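Side-chain contacts in D-glycerate 2-kinase (Thermotoga maritima, PDB 2B8N), which catalyses the ATP-dependent phosphorylation of D-glycerate to 2-phosphoglycerate in the breakdown of serine by way of 3-hydroxypyruvate: residues 143-148 / 241-246; 150-155 / 235-240; 172-175 / 180-183. All coordinates share one frame; numbering follows the deposited sequence.

Contact 1: residues 143-148 / 241-246; sequences LPLEGV and KRAILQ
A type II beta turn from Leu145 to Val148 presents the side chains of its first and last residues to Ala243, a buried residue on helix 238-244. The turn is closed by Val148 N bonding to Leu145 O at 2.9 Å, and Gly147, at phi 91°, occupies its third position, where a glycine is usual. Two methyl groups do the touching. Leu145 places CD1 3.7 Å from Ala243 CB and 3.3 Å from Ala243 O; Val148 brings CG2 to 3.4 Å from the same CB. The alanine methyl is thus met by one branch from each end of the turn. The valine torsion explains which branch is used: CG1 stands anti to the backbone N (chi1 178°), which turns CG2 to the helix. In the fold, this joins the loop between helices 137-140 and 150-162 to a short helix nearly a hundred residues further on, and the turn gains a polar tie to it because Gly147 O accepts a hydrogen bond from Ser239 OG. Ile153 of helix 150-162 also touches Val148. Ala243 O, although it lies beside the leucine methyl, has a polar partner in Gln246 N at 3.2 Å.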
ATOM      1  N   LEU A 143       8.228 -14.329  13.812  1.00 28.27           N
ATOM      2  CA  LEU A 143       8.681 -15.482  14.606  1.00 28.59           C
ATOM      3  C   LEU A 143       8.796 -14.981  16.051  1.00 28.09           C
ATOM      4  O   LEU A 143       9.706 -14.210  16.343  1.00 28.16           O
ATOM      5  CB  LEU A 143      10.037 -15.970  14.091  1.00 27.95           C
ATOM      6  CG  LEU A 143      10.793 -17.059  14.877  1.00 28.83           C
ATOM      7  CD1 LEU A 143      10.247 -18.440  14.581  1.00 29.48           C
ATOM      8  CD2 LEU A 143      12.279 -17.032  14.588  1.00 27.97           C
ATOM      9  N   PRO A 144       7.834 -15.330  16.933  1.00 27.58           N
ATOM     10  CA  PRO A 144       7.882 -14.838  18.342  1.00 27.28           C
ATOM     11  C   PRO A 144       9.201 -15.109  19.074  1.00 28.57           C
ATOM     12  O   PRO A 144       9.948 -16.036  18.698  1.00 28.04           O
ATOM     13  CB  PRO A 144       6.747 -15.613  19.039  1.00 27.41           C
ATOM     14  CG  PRO A 144       5.851 -16.099  17.942  1.00 27.90           C
ATOM     15  CD  PRO A 144       6.624 -16.124  16.648  1.00 26.83           C
ATOM     16  N   LEU A 145       9.477 -14.321  20.114  1.00 28.71           N
ATOM     17  CA  LEU A 145      10.615 -14.601  21.002  1.00 28.38           C
ATOM     18  C   LEU A 145      10.364 -15.910  21.754  1.00 28.96           C
ATOM     19  O   LEU A 145       9.217 -16.225  22.075  1.00 28.08           O
ATOM     20  CB  LEU A 145      10.834 -13.470  22.006  1.00 27.96           C
ATOM     21  CG  LEU A 145      11.083 -12.033  21.504  1.00 30.35           C
ATOM     22  CD1 LEU A 145      10.726 -11.017  22.595  1.00 29.45           C
ATOM     23  CD2 LEU A 145      12.514 -11.825  21.077  1.00 27.26           C
ATOM     24  N   GLU A 146      11.438 -16.659  22.025  1.00 29.39           N
ATOM     25  CA  GLU A 146      11.364 -17.924  22.765  1.00 30.60           C
ATOM     26  C   GLU A 146      10.473 -17.816  23.986  1.00 29.85           C
ATOM     27  O   GLU A 146      10.697 -16.975  24.843  1.00 30.28           O
ATOM     28  CB  GLU A 146      12.754 -18.383  23.232  1.00 30.10           C
ATOM     29  CG  GLU A 146      13.423 -19.470  22.395  1.00 31.22           C
ATOM     30  CD  GLU A 146      14.416 -20.291  23.233  1.00 37.54           C
ATOM     31  OE1 GLU A 146      15.118 -19.697  24.074  1.00 51.35           O
ATOM     32  OE2 GLU A 146      14.490 -21.531  23.081  1.00 53.02           O
ATOM     33  N   GLY A 147       9.471 -18.689  24.068  1.00 30.09           N
ATOM     34  CA  GLY A 147       8.536 -18.706  25.185  1.00 29.25           C
ATOM     35  C   GLY A 147       7.294 -17.850  25.004  1.00 29.14           C
ATOM     36  O   GLY A 147       6.500 -17.707  25.936  1.00 30.46           O
ATOM     37  N   VAL A 148       7.124 -17.265  23.822  1.00 27.82           N
ATOM     38  CA  VAL A 148       5.894 -16.554  23.477  1.00 26.47           C
ATOM     39  C   VAL A 148       5.272 -17.316  22.313  1.00 26.67           C
ATOM     40  O   VAL A 148       5.979 -17.754  21.405  1.00 28.88           O
ATOM     41  CB  VAL A 148       6.153 -15.074  23.109  1.00 25.12           C
ATOM     42  CG1 VAL A 148       4.846 -14.366  22.692  1.00 25.24           C
ATOM     43  CG2 VAL A 148       6.760 -14.362  24.256  1.00 24.42           C
ATOM     44  N   LYS A 241       5.507 -11.129  29.489  1.00 28.46           N
ATOM     45  CA  LYS A 241       6.094  -9.993  30.182  1.00 28.59           C
ATOM     46  C   LYS A 241       7.639 -10.011  30.193  1.00 28.91           C
ATOM     47  O   LYS A 241       8.253  -8.968  30.017  1.00 29.11           O
ATOM     48  CB  LYS A 241       5.509  -9.869  31.587  1.00 27.41           C
ATOM     49  CG  LYS A 241       4.038  -9.473  31.577  1.00 29.97           C
ATOM     50  CD  LYS A 241       3.593  -8.983  32.961  1.00 33.65           C
ATOM     51  CE  LYS A 241       2.107  -8.639  33.014  1.00 30.10           C
ATOM     52  NZ  LYS A 241       1.304  -9.888  32.896  1.00 34.92           N
ATOM     53  N   ARG A 242       8.253 -11.184  30.354  1.00 29.28           N
ATOM     54  CA  ARG A 242       9.713 -11.286  30.377  1.00 30.54           C
ATOM     55  C   ARG A 242      10.349 -11.332  28.976  1.00 27.46           C
ATOM     56  O   ARG A 242      11.519 -11.012  28.828  1.00 27.73           O
ATOM     57  CB  ARG A 242      10.170 -12.456  31.276  1.00 30.83           C
ATOM     58  CG  ARG A 242      10.064 -13.840  30.672  1.00 35.51           C
ATOM     59  CD  ARG A 242      10.546 -14.936  31.654  1.00 36.40           C
ATOM     60  NE  ARG A 242      12.005 -15.121  31.619  1.00 46.01           N
ATOM     61  CZ  ARG A 242      12.847 -14.945  32.645  1.00 47.40           C
ATOM     62  NH1 ARG A 242      12.402 -14.585  33.847  1.00 45.61           N
ATOM     63  NH2 ARG A 242      14.157 -15.147  32.470  1.00 45.26           N
ATOM     64  N   ALA A 243       9.580 -11.702  27.960  1.00 26.70           N
ATOM     65  CA  ALA A 243       9.986 -11.499  26.571  1.00 26.65           C
ATOM     66  C   ALA A 243      10.125  -9.990  26.236  1.00 27.22           C
ATOM     67  O   ALA A 243      11.094  -9.574  25.588  1.00 25.34           O
ATOM     68  CB  ALA A 243       8.995 -12.154  25.660  1.00 26.58           C
ATOM     69  N   ILE A 244       9.157  -9.194  26.705  1.00 27.66           N
ATOM     70  CA  ILE A 244       9.091  -7.745  26.458  1.00 27.80           C
ATOM     71  C   ILE A 244      10.286  -6.988  27.055  1.00 27.51           C
ATOM     72  O   ILE A 244      10.770  -6.019  26.457  1.00 26.96           O
ATOM     73  CB  ILE A 244       7.722  -7.189  26.950  1.00 27.44           C
ATOM     74  CG1 ILE A 244       6.635  -7.594  25.958  1.00 29.53           C
ATOM     75  CG2 ILE A 244       7.723  -5.682  27.094  1.00 27.54           C
ATOM     76  CD1 ILE A 244       5.192  -7.420  26.450  1.00 28.77           C
ATOM     77  N   LEU A 245      10.786  -7.473  28.192  1.00 27.85           N
ATOM     78  CA  LEU A 245      11.969  -6.904  28.872  1.00 27.56           C
ATOM     79  C   LEU A 245      13.264  -6.879  28.065  1.00 28.41           C
ATOM     80  O   LEU A 245      14.242  -6.228  28.479  1.00 28.56           O
ATOM     81  CB  LEU A 245      12.266  -7.691  30.142  1.00 27.97           C
ATOM     82  CG  LEU A 245      11.382  -7.520  31.379  1.00 25.01           C
ATOM     83  CD1 LEU A 245      11.907  -8.462  32.421  1.00 25.59           C
ATOM     84  CD2 LEU A 245      11.389  -6.105  31.883  1.00 25.11           C
ATOM     85  N   GLN A 246      13.294  -7.634  26.967  1.00 28.91           N
ATOM     86  CA  GLN A 246      14.409  -7.605  26.032  1.00 29.84           C
ATOM     87  C   GLN A 246      14.194  -6.382  25.155  1.00 29.89           C
ATOM     88  O   GLN A 246      13.205  -6.308  24.399  1.00 31.83           O
ATOM     89  CB  GLN A 246      14.466  -8.908  25.219  1.00 29.35           C
ATOM     90  CG  GLN A 246      14.386 -10.167  26.111  1.00 35.10           C
ATOM     91  CD  GLN A 246      14.734 -11.459  25.393  1.00 34.14           C
ATOM     92  OE1 GLN A 246      14.015 -12.465  25.507  1.00 38.44           O
ATOM     93  NE2 GLN A 246      15.842 -11.445  24.657  1.00 40.47           N
TER

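Contact 2: residues 150-155 / 235-240; sequences LEEIQK and ETSESV
The carboxylate of Glu152 is the flat group here, with Val240 over one face and Ser237 at one end. Val240 CG2 sits 3.7 Å from Glu152 CD and 3.3 Å from OE2, about 3.2 Å off the carboxylate plane, so the methyl lies against the face and not beside the rim. Ser237 OG instead approaches OE2 almost in line with the CD-OE2 bond and donates a hydrogen bond of 2.6 Å. The other oxygen, OE1, accepts from Ser149 N, just before helix 150-162 begins. With both oxygens held, rotation of the group about CG-CD should be restricted. An extended chain beyond CG (chi2 171°) carries the carboxylate across, and it passes Val240 running in the opposite direction. Ser237 OG has a second task: it accepts from Val240 N at 3.2 Å with an N-H...O angle of 153°. Its chi1 of 52°, between the backbone N and the carbonyl carbon, puts the hydroxyl where it can serve both partners. One negative charge therefore stands close to the starts of two helices, whose dipoles would probably favour the ionised form. On helix 238-244 the pattern is a serine N-cap, here extended by an acid that accepts from the capping hydroxyl.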
ATOM      1  N   LEU A 150       2.609 -17.801  19.017  1.00 27.68           N
ATOM      2  CA  LEU A 150       1.881 -17.115  17.963  1.00 29.50           C
ATOM      3  C   LEU A 150       0.456 -16.769  18.400  1.00 28.98           C
ATOM      4  O   LEU A 150      -0.025 -15.680  18.111  1.00 28.80           O
ATOM      5  CB  LEU A 150       1.836 -18.024  16.742  1.00 30.25           C
ATOM      6  CG  LEU A 150       1.366 -17.450  15.415  1.00 32.41           C
ATOM      7  CD1 LEU A 150       2.452 -16.632  14.768  1.00 34.37           C
ATOM      8  CD2 LEU A 150       0.944 -18.624  14.502  1.00 33.81           C
ATOM      9  N   GLU A 151      -0.203 -17.696  19.103  1.00 29.01           N
ATOM     10  CA  GLU A 151      -1.594 -17.527  19.523  1.00 28.97           C
ATOM     11  C   GLU A 151      -1.713 -16.335  20.423  1.00 27.46           C
ATOM     12  O   GLU A 151      -2.683 -15.590  20.324  1.00 26.70           O
ATOM     13  CB  GLU A 151      -2.121 -18.760  20.271  1.00 29.74           C
ATOM     14  CG  GLU A 151      -2.477 -19.929  19.381  1.00 36.84           C
ATOM     15  CD  GLU A 151      -1.369 -20.271  18.383  1.00 45.49           C
ATOM     16  OE1 GLU A 151      -0.196 -20.405  18.818  1.00 36.87           O
ATOM     17  OE2 GLU A 151      -1.672 -20.391  17.163  1.00 55.11           O
ATOM     18  N   GLU A 152      -0.743 -16.198  21.330  1.00 27.60           N
ATOM     19  CA  GLU A 152      -0.702 -15.092  22.290  1.00 28.99           C
ATOM     20  C   GLU A 152      -0.585 -13.771  21.535  1.00 29.65           C
ATOM     21  O   GLU A 152      -1.236 -12.762  21.879  1.00 29.96           O
ATOM     22  CB  GLU A 152       0.491 -15.237  23.248  1.00 28.37           C
ATOM     23  CG  GLU A 152       0.254 -16.150  24.418  1.00 31.97           C
ATOM     24  CD  GLU A 152       1.521 -16.444  25.212  1.00 31.23           C
ATOM     25  OE1 GLU A 152       2.449 -17.030  24.618  1.00 29.03           O
ATOM     26  OE2 GLU A 152       1.578 -16.120  26.429  1.00 34.76           O
ATOM     27  N   ILE A 153       0.260 -13.777  20.510  1.00 29.40           N
ATOM     28  CA  ILE A 153       0.405 -12.608  19.657  1.00 30.53           C
ATOM     29  C   ILE A 153      -0.925 -12.315  18.928  1.00 29.45           C
ATOM     30  O   ILE A 153      -1.458 -11.217  19.070  1.00 29.81           O
ATOM     31  CB  ILE A 153       1.654 -12.736  18.759  1.00 29.64           C
ATOM     32  CG1 ILE A 153       2.891 -12.397  19.589  1.00 30.53           C
ATOM     33  CG2 ILE A 153       1.583 -11.810  17.574  1.00 31.07           C
ATOM     34  CD1 ILE A 153       4.164 -12.956  19.019  1.00 31.84           C
ATOM     35  N   GLN A 154      -1.476 -13.290  18.203  1.00 29.25           N
ATOM     36  CA  GLN A 154      -2.806 -13.139  17.583  1.00 31.21           C
ATOM     37  C   GLN A 154      -3.795 -12.509  18.601  1.00 30.15           C
ATOM     38  O   GLN A 154      -4.398 -11.465  18.344  1.00 30.35           O
ATOM     39  CB  GLN A 154      -3.329 -14.507  17.069  1.00 31.36           C
ATOM     40  CG  GLN A 154      -2.622 -15.066  15.779  1.00 38.42           C
ATOM     41  CD  GLN A 154      -2.860 -16.596  15.501  1.00 37.60           C
ATOM     42  OE1 GLN A 154      -1.907 -17.351  15.249  1.00 43.97           O
ATOM     43  NE2 GLN A 154      -4.128 -17.038  15.550  1.00 40.47           N
ATOM     44  N   LYS A 155      -3.923 -13.131  19.774  1.00 29.58           N
ATOM     45  CA  LYS A 155      -4.918 -12.713  20.776  1.00 29.39           C
ATOM     46  C   LYS A 155      -4.662 -11.321  21.362  1.00 29.18           C
ATOM     47  O   LYS A 155      -5.610 -10.577  21.610  1.00 30.64           O
ATOM     48  CB  LYS A 155      -4.992 -13.707  21.946  1.00 28.84           C
ATOM     49  CG  LYS A 155      -5.667 -15.054  21.666  1.00 29.71           C
ATOM     50  CD  LYS A 155      -6.376 -15.533  22.941  1.00 30.61           C
ATOM     51  CE  LYS A 155      -6.870 -16.984  22.877  1.00 33.07           C
ATOM     52  NZ  LYS A 155      -7.465 -17.443  24.200  1.00 32.44           N
ATOM     53  N   GLU A 235      -4.459  -8.570  30.174  1.00 28.78           N
ATOM     54  CA  GLU A 235      -3.698  -9.526  30.974  1.00 28.03           C
ATOM     55  C   GLU A 235      -2.790 -10.377  30.061  1.00 28.00           C
ATOM     56  O   GLU A 235      -3.186 -10.750  28.958  1.00 26.52           O
ATOM     57  CB  GLU A 235      -4.652 -10.404  31.797  1.00 27.43           C
ATOM     58  N   THR A 236      -1.572 -10.665  30.534  1.00 29.67           N
ATOM     59  CA  THR A 236      -0.542 -11.412  29.769  1.00 30.03           C
ATOM     60  C   THR A 236       0.274 -12.369  30.662  1.00 29.90           C
ATOM     61  O   THR A 236       0.456 -12.112  31.859  1.00 30.61           O
ATOM     62  CB  THR A 236       0.480 -10.452  29.121  1.00 30.66           C
ATOM     63  OG1 THR A 236       1.079  -9.626  30.132  1.00 31.51           O
ATOM     64  CG2 THR A 236      -0.188  -9.575  28.095  1.00 32.29           C
ATOM     65  N   SER A 237       0.800 -13.442  30.072  1.00 28.55           N
ATOM     66  CA  SER A 237       1.579 -14.437  30.824  1.00 28.00           C
ATOM     67  C   SER A 237       2.884 -13.870  31.443  1.00 28.23           C
ATOM     68  O   SER A 237       3.246 -12.718  31.214  1.00 27.86           O
ATOM     69  CB  SER A 237       1.887 -15.656  29.924  1.00 28.53           C
ATOM     70  OG  SER A 237       2.470 -15.299  28.673  1.00 27.97           O
ATOM     71  N   GLU A 238       3.561 -14.674  32.258  1.00 28.85           N
ATOM     72  CA  GLU A 238       4.904 -14.329  32.723  1.00 29.23           C
ATOM     73  C   GLU A 238       5.868 -14.446  31.536  1.00 30.03           C
ATOM     74  O   GLU A 238       6.769 -13.620  31.384  1.00 30.86           O
ATOM     75  CB  GLU A 238       5.351 -15.235  33.877  1.00 28.88           C
ATOM     76  N   SER A 239       5.662 -15.464  30.692  1.00 29.84           N
ATOM     77  CA  SER A 239       6.446 -15.650  29.453  1.00 29.77           C
ATOM     78  C   SER A 239       6.482 -14.377  28.615  1.00 30.27           C
ATOM     79  O   SER A 239       7.539 -13.944  28.168  1.00 31.29           O
ATOM     80  CB  SER A 239       5.828 -16.760  28.574  1.00 29.42           C
ATOM     81  OG  SER A 239       6.628 -17.930  28.559  1.00 30.27           O
ATOM     82  N   VAL A 240       5.304 -13.806  28.393  1.00 30.15           N
ATOM     83  CA  VAL A 240       5.161 -12.607  27.583  1.00 30.32           C
ATOM     84  C   VAL A 240       5.854 -11.413  28.245  1.00 29.46           C
ATOM     85  O   VAL A 240       6.712 -10.772  27.635  1.00 30.81           O
ATOM     86  CB  VAL A 240       3.660 -12.327  27.268  1.00 29.94           C
ATOM     87  CG1 VAL A 240       3.428 -10.887  26.834  1.00 32.12           C
ATOM     88  CG2 VAL A 240       3.190 -13.263  26.181  1.00 30.15           C
TER

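Contact 3: residues 172-175 / 180-183; sequences TVRK and VKGG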
ATOM      1  N   THR A 172       4.261  -0.662  19.225  1.00 29.85           N
ATOM      2  CA  THR A 172       5.195  -0.725  20.350  1.00 29.80           C
ATOM      3  C   THR A 172       5.200  -2.134  20.967  1.00 29.08           C
ATOM      4  O   THR A 172       6.263  -2.745  21.156  1.00 29.53           O
ATOM      5  CB  THR A 172       4.869   0.366  21.390  1.00 29.46           C
ATOM      6  OG1 THR A 172       5.235   1.653  20.859  1.00 32.11           O
ATOM      7  CG2 THR A 172       5.605   0.139  22.696  1.00 30.39           C
ATOM      8  N   VAL A 173       4.012  -2.666  21.232  1.00 28.47           N
ATOM      9  CA  VAL A 173       3.901  -3.991  21.841  1.00 27.39           C
ATOM     10  C   VAL A 173       4.393  -5.081  20.911  1.00 28.17           C
ATOM     11  O   VAL A 173       5.167  -5.938  21.325  1.00 27.60           O
ATOM     12  CB  VAL A 173       2.476  -4.329  22.230  1.00 25.40           C
ATOM     13  CG1 VAL A 173       2.429  -5.701  22.838  1.00 24.26           C
ATOM     14  CG2 VAL A 173       1.940  -3.306  23.235  1.00 28.95           C
ATOM     15  N   ARG A 174       3.957  -5.044  19.654  1.00 28.75           N
ATOM     16  CA  ARG A 174       4.350  -6.084  18.688  1.00 28.92           C
ATOM     17  C   ARG A 174       5.848  -6.198  18.488  1.00 29.06           C
ATOM     18  O   ARG A 174       6.352  -7.309  18.328  1.00 29.84           O
ATOM     19  CB  ARG A 174       3.660  -5.920  17.313  1.00 28.58           C
ATOM     20  CG  ARG A 174       2.255  -6.527  17.236  1.00 27.56           C
ATOM     21  CD  ARG A 174       2.208  -8.010  17.624  1.00 30.08           C
ATOM     22  NE  ARG A 174       2.738  -8.899  16.589  1.00 31.34           N
ATOM     23  CZ  ARG A 174       2.067  -9.288  15.505  1.00 27.99           C
ATOM     24  NH1 ARG A 174       0.836  -8.864  15.297  1.00 32.76           N
ATOM     25  NH2 ARG A 174       2.620 -10.102  14.615  1.00 28.99           N
ATOM     26  N   LYS A 175       6.549  -5.064  18.480  1.00 28.09           N
ATOM     27  CA  LYS A 175       7.996  -5.047  18.234  1.00 26.76           C
ATOM     28  C   LYS A 175       8.749  -5.724  19.392  1.00 27.10           C
ATOM     29  O   LYS A 175       9.825  -6.320  19.200  1.00 25.75           O
ATOM     30  CB  LYS A 175       8.500  -3.600  18.027  1.00 25.43           C
ATOM     31  CG  LYS A 175       8.002  -2.932  16.728  1.00 26.70           C
ATOM     32  CD  LYS A 175       8.484  -1.471  16.519  1.00 27.45           C
ATOM     33  CE  LYS A 175       7.810  -0.440  17.433  1.00 27.19           C
ATOM     34  NZ  LYS A 175       8.383   0.950  17.201  1.00 22.15           N
ATOM     35  N   VAL A 180      12.022 -10.363  14.646  1.00 29.94           N
ATOM     36  CA  VAL A 180      12.329  -9.670  13.386  1.00 30.04           C
ATOM     37  C   VAL A 180      11.847  -8.230  13.294  1.00 29.48           C
ATOM     38  O   VAL A 180      12.474  -7.415  12.600  1.00 28.39           O
ATOM     39  CB  VAL A 180      11.847 -10.463  12.129  1.00 28.99           C
ATOM     40  CG1 VAL A 180      12.496 -11.792  12.093  1.00 32.25           C
ATOM     41  CG2 VAL A 180      10.366 -10.624  12.108  1.00 31.53           C
ATOM     42  N   LYS A 181      10.746  -7.912  13.973  1.00 28.47           N
ATOM     43  CA  LYS A 181      10.219  -6.540  13.964  1.00 28.55           C
ATOM     44  C   LYS A 181      11.130  -5.659  14.822  1.00 27.81           C
ATOM     45  O   LYS A 181      12.045  -6.146  15.505  1.00 25.89           O
ATOM     46  CB  LYS A 181       8.803  -6.477  14.560  1.00 29.53           C
ATOM     47  CG  LYS A 181       7.821  -7.558  14.122  1.00 30.84           C
ATOM     48  CD  LYS A 181       6.870  -7.086  13.074  1.00 33.61           C
ATOM     49  CE  LYS A 181       5.950  -8.187  12.591  1.00 37.10           C
ATOM     50  NZ  LYS A 181       4.845  -8.288  13.566  1.00 36.59           N
ATOM     51  N   GLY A 182      10.860  -4.361  14.810  1.00 28.70           N
ATOM     52  CA  GLY A 182      11.563  -3.431  15.695  1.00 27.50           C
ATOM     53  C   GLY A 182      13.058  -3.400  15.482  1.00 26.30           C
ATOM     54  O   GLY A 182      13.814  -3.217  16.449  1.00 25.44           O
ATOM     55  N   GLY A 183      13.482  -3.590  14.229  1.00 26.00           N
ATOM     56  CA  GLY A 183      14.902  -3.508  13.855  1.00 26.33           C
ATOM     57  C   GLY A 183      15.700  -4.788  14.081  1.00 26.16           C
ATOM     58  O   GLY A 183      16.890  -4.850  13.791  1.00 25.79           O
TER
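Lys181 opens the contact by turning its side chain to the end of helix 167-175. Its CB lies 4.0 Å from Lys175 CA, and the chain, bent at chi2 (-101°) and again at chi4, delivers NZ over one face of the Arg174 guanidinium. There NZ is 3.5 Å from Arg174 CZ and 3.1 Å from Arg174 NH2. These two nitrogens are both donors and do not bond to each other; they converge because Lys181 NZ and Arg174 NH2 each form a salt bridge to Glu142 OE2. The shared acid explains how two positive groups can be gathered in a largely buried place. Arg174, bent at chi2 and chi3, supplies its half of the arrangement from the helix. Gly182 comes next and is met by methylenes: Lys175 CG is 3.7 Å from Gly182 N, and Lys175 CD is 3.7 Å from Gly182 CA. A CB on this residue would fall only 2.9 Å from Lys175 CB, and the positive phi of 60° also favours glycine. Lys175 NZ leads away from the loop to a salt bridge with Asp218. A serine at Lys175 would lack CG, CD, CE and NZ, and would probably leave Asp218 without that charged mate and open a gap against Gly182. The loop then leads into helix 184-189, with Gly183 at the N-cap. Chemically, the contact pairs aliphatic packing on a bare backbone with cationic ends directed to separate acids, Glu142 and Asp218, which probably offset the charge brought in by three basic residues.

In the fold
The three contacts nest along the chain: contact 3 closes a short loop inside contact 2, which itself lies inside contact 1. Contacts 1 and 2 share helix 238-244, and their centres are 9 Å apart; Lys241 NZ and Thr236 OG1, 2.8 Å apart, probably form a hydrogen bond between them. Contact 3 is centred 15 Å from contact 2 but touches it, with Ile153 CG2 3.3 Å from Arg174 NE, joining successive helices 150-162 and 167-175. It does not touch contact 1, whose nearest atoms are about 5 Å away. All six segments belong to the same N-terminal part of the chain, and contacts 1 and 2 lie further from the chain's centre, at 29 Å, than contact 3, at 20 Å.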